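Local coordinates for protein nucleoside diphosphate kinase (Aquifex aeolicus, PDB 3ZTP) that probably transfers the ATP gamma phosphate to nucleoside diphosphates by a ping-pong mechanism through a phosphohistidine intermediate, supplying nucleoside triphosphates other than ATP, at residues Lys35-Phe40 / Ile135-Ile141. Coordinates in Å, arbitrary orientation, origin at the centre of the assembly. Where two conformers were deposited one is given. Numbering follows the deposited sequence.
Sequences KALKMF and IFSGLEI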
loop_
_atom_site.group_PDB
_atom_site.type_symbol
_atom_site.label_atom_id
_atom_site.label_comp_id
_atom_site.label_asym_id
_atom_site.label_seq_id
_atom_site.Cartn_x
_atom_site.Cartn_y
_atom_site.Cartn_z
ATOM N N LYS A 35 6.115 -12.203 8.466
ATOM C CA LYS A 35 5.020 -11.344 8.939
ATOM C C LYS A 35 4.618 -10.264 7.943
ATOM O O LYS A 35 3.556 -9.641 8.084
ATOM C CB LYS A 35 5.391 -10.701 10.265
ATOM C CG LYS A 35 5.656 -11.687 11.399
ATOM C CD LYS A 35 4.445 -12.466 11.755
ATOM C CE LYS A 35 3.324 -11.547 12.206
ATOM N NZ LYS A 35 2.117 -12.313 12.652
ATOM N N ALA A 36 5.486 -9.969 6.988
ATOM C CA ALA A 36 5.164 -9.005 5.940
ATOM C C ALA A 36 6.099 -9.290 4.779
ATOM O O ALA A 36 7.219 -9.801 4.966
ATOM C CB ALA A 36 5.338 -7.560 6.432
ATOM N N LEU A 37 5.652 -8.981 3.581
ATOM C CA LEU A 37 6.415 -9.279 2.374
ATOM C C LEU A 37 5.935 -8.413 1.267
ATOM O O LEU A 37 4.731 -8.335 1.035
ATOM C CB LEU A 37 6.211 -10.766 1.991
ATOM C CG LEU A 37 6.957 -11.265 0.762
ATOM C CD1 LEU A 37 8.394 -11.411 1.010
ATOM C CD2 LEU A 37 6.376 -12.599 0.327
ATOM N N LYS A 38 6.840 -7.780 0.547
ATOM C CA LYS A 38 6.438 -7.157 -0.698
ATOM C C LYS A 38 7.620 -6.797 -1.553
ATOM O O LYS A 38 8.741 -6.660 -1.088
ATOM C CB LYS A 38 5.594 -5.911 -0.452
ATOM C CG LYS A 38 6.408 -4.700 -0.020
ATOM C CD LYS A 38 5.502 -3.562 0.468
ATOM C CE LYS A 38 6.286 -2.490 1.190
ATOM N NZ LYS A 38 5.333 -1.447 1.679
ATOM N N MET A 39 7.313 -6.675 -2.834
ATOM C CA MET A 39 8.218 -6.183 -3.872
ATOM C C MET A 39 7.937 -4.710 -4.096
ATOM O O MET A 39 6.784 -4.316 -4.223
ATOM C CB MET A 39 7.994 -6.966 -5.161
ATOM C CG MET A 39 8.842 -6.469 -6.294
ATOM S SD MET A 39 8.674 -7.512 -7.760
ATOM C CE MET A 39 9.437 -8.966 -7.196
ATOM N N PHE A 40 8.981 -3.892 -4.143
ATOM C CA PHE A 40 8.849 -2.472 -4.363
ATOM C C PHE A 40 10.137 -1.984 -5.002
ATOM O O PHE A 40 11.087 -2.760 -5.181
ATOM C CB PHE A 40 8.547 -1.730 -3.040
ATOM C CG PHE A 40 9.672 -1.771 -2.074
ATOM C CD1 PHE A 40 9.881 -2.892 -1.291
ATOM C CD2 PHE A 40 10.578 -0.704 -1.979
ATOM C CE1 PHE A 40 10.968 -2.965 -0.420
ATOM C CE2 PHE A 40 11.647 -0.768 -1.072
ATOM C CZ PHE A 40 11.837 -1.909 -0.318
ATOM N N ILE A 135 9.709 0.476 5.650
ATOM C CA ILE A 135 9.190 -0.284 4.520
ATOM C C ILE A 135 7.721 -0.675 4.686
ATOM O O ILE A 135 6.970 -0.676 3.723
ATOM C CB ILE A 135 10.034 -1.576 4.324
ATOM C CG1 ILE A 135 11.516 -1.227 4.123
ATOM C CG2 ILE A 135 9.497 -2.423 3.166
ATOM C CD1 ILE A 135 11.795 -0.268 2.967
ATOM N N PHE A 136 7.335 -1.022 5.916
ATOM C CA PHE A 136 6.021 -1.599 6.199
ATOM C C PHE A 136 5.312 -0.858 7.306
ATOM O O PHE A 136 5.881 -0.681 8.381
ATOM C CB PHE A 136 6.156 -3.064 6.684
ATOM C CG PHE A 136 6.658 -4.028 5.644
ATOM C CD1 PHE A 136 5.868 -4.404 4.580
ATOM C CD2 PHE A 136 7.926 -4.541 5.750
ATOM C CE1 PHE A 136 6.340 -5.309 3.639
ATOM C CE2 PHE A 136 8.394 -5.481 4.837
ATOM C CZ PHE A 136 7.616 -5.837 3.779
ATOM N N SER A 137 4.049 -0.521 7.089
ATOM C CA SER A 137 3.224 -0.035 8.192
ATOM C C SER A 137 2.736 -1.209 9.025
ATOM O O SER A 137 2.768 -2.379 8.598
ATOM C CB SER A 137 2.003 0.699 7.672
ATOM O OG SER A 137 1.099 -0.216 7.098
ATOM N N GLY A 138 2.224 -0.921 10.199
ATOM C CA GLY A 138 1.541 -1.905 11.002
ATOM C C GLY A 138 0.401 -2.570 10.286
ATOM O O GLY A 138 0.109 -3.749 10.524
ATOM N N LEU A 139 -0.261 -1.836 9.398
ATOM C CA LEU A 139 -1.361 -2.410 8.625
ATOM C C LEU A 139 -0.913 -3.524 7.675
ATOM O O LEU A 139 -1.745 -4.340 7.260
ATOM C CB LEU A 139 -2.082 -1.330 7.816
ATOM C CG LEU A 139 -2.774 -0.247 8.635
ATOM C CD1 LEU A 139 -3.334 0.848 7.724
ATOM C CD2 LEU A 139 -3.899 -0.835 9.455
ATOM N N GLU A 140 0.369 -3.538 7.303
ATOM C CA GLU A 140 0.929 -4.534 6.395
ATOM C C GLU A 140 1.503 -5.756 7.079
ATOM O O GLU A 140 1.972 -6.689 6.413
ATOM C CB GLU A 140 2.050 -3.901 5.566
ATOM C CG GLU A 140 1.575 -2.831 4.615
ATOM C CD GLU A 140 2.712 -2.167 3.905
ATOM O OE1 GLU A 140 3.173 -2.702 2.881
ATOM O OE2 GLU A 140 3.166 -1.090 4.333
ATOM N N ILE A 141 1.519 -5.776 8.397
ATOM C CA ILE A 141 2.053 -6.890 9.169
ATOM C C ILE A 141 0.873 -7.803 9.501
ATOM O O ILE A 141 -0.079 -7.385 10.150
ATOM C CB ILE A 141 2.814 -6.359 10.396
ATOM C CG1 ILE A 141 3.992 -5.536 9.878
ATOM C CG2 ILE A 141 3.259 -7.526 11.288
ATOM C CD1 ILE A 141 4.778 -4.785 10.938
HETATM O O HOH W 1 2.958 -7.541 3.799
#
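Side-chain packing combined with a salt bridge between K38 and E140 fastens the C-terminal tail, as it leaves helix 125-135, onto segment 35-40 of strand 33-40, which is outermost in the chain's own antiparallel sheet. The pairing is not a strand ladder: A36 and I141 are the nearest CA pair between the segments, 5.0 Å apart, and G138 and L139 are out of reach of the strand before the chain returns to it at E140. Three side chains of the strand, A36, K38 and F40, direct CA-to-CB toward the tail. A36 CB sits 3.6 Å from the F136 ring centroid and 8° off its normal, a CH-pi contact over the face. K38 runs past the ring, its CG 3.7 Å from F136 CE1, so that NZ can donate to I135 O at 2.7 Å, the carbonyl at the helix end, and form a salt bridge with E140 OE1 at 2.8 Å. The other carboxylate oxygen, E140 OE2, accepts from S137 N at 2.9 Å, tying the turn to the same charge pair. At one end F40 CZ meets I135 CD1 at 3.7 Å; at the other, I141 CA approaches K35 O at 3.3 Å in a CA-H...O contact. One water joins L37 N (3.1 Å) to E140 O (2.9 Å). L37 directs CA-to-CB away from the tail and its side chain packs on V73; L37 and M39 make backbone hydrogen bonds to a third subunit, while K46 of a second subunit binds G138 O and I141 O. This joins strand, last helix and tail on one face of the ferredoxin-like alpha/beta sandwich of the nucleoside diphosphate kinase family, at its subunit interfaces.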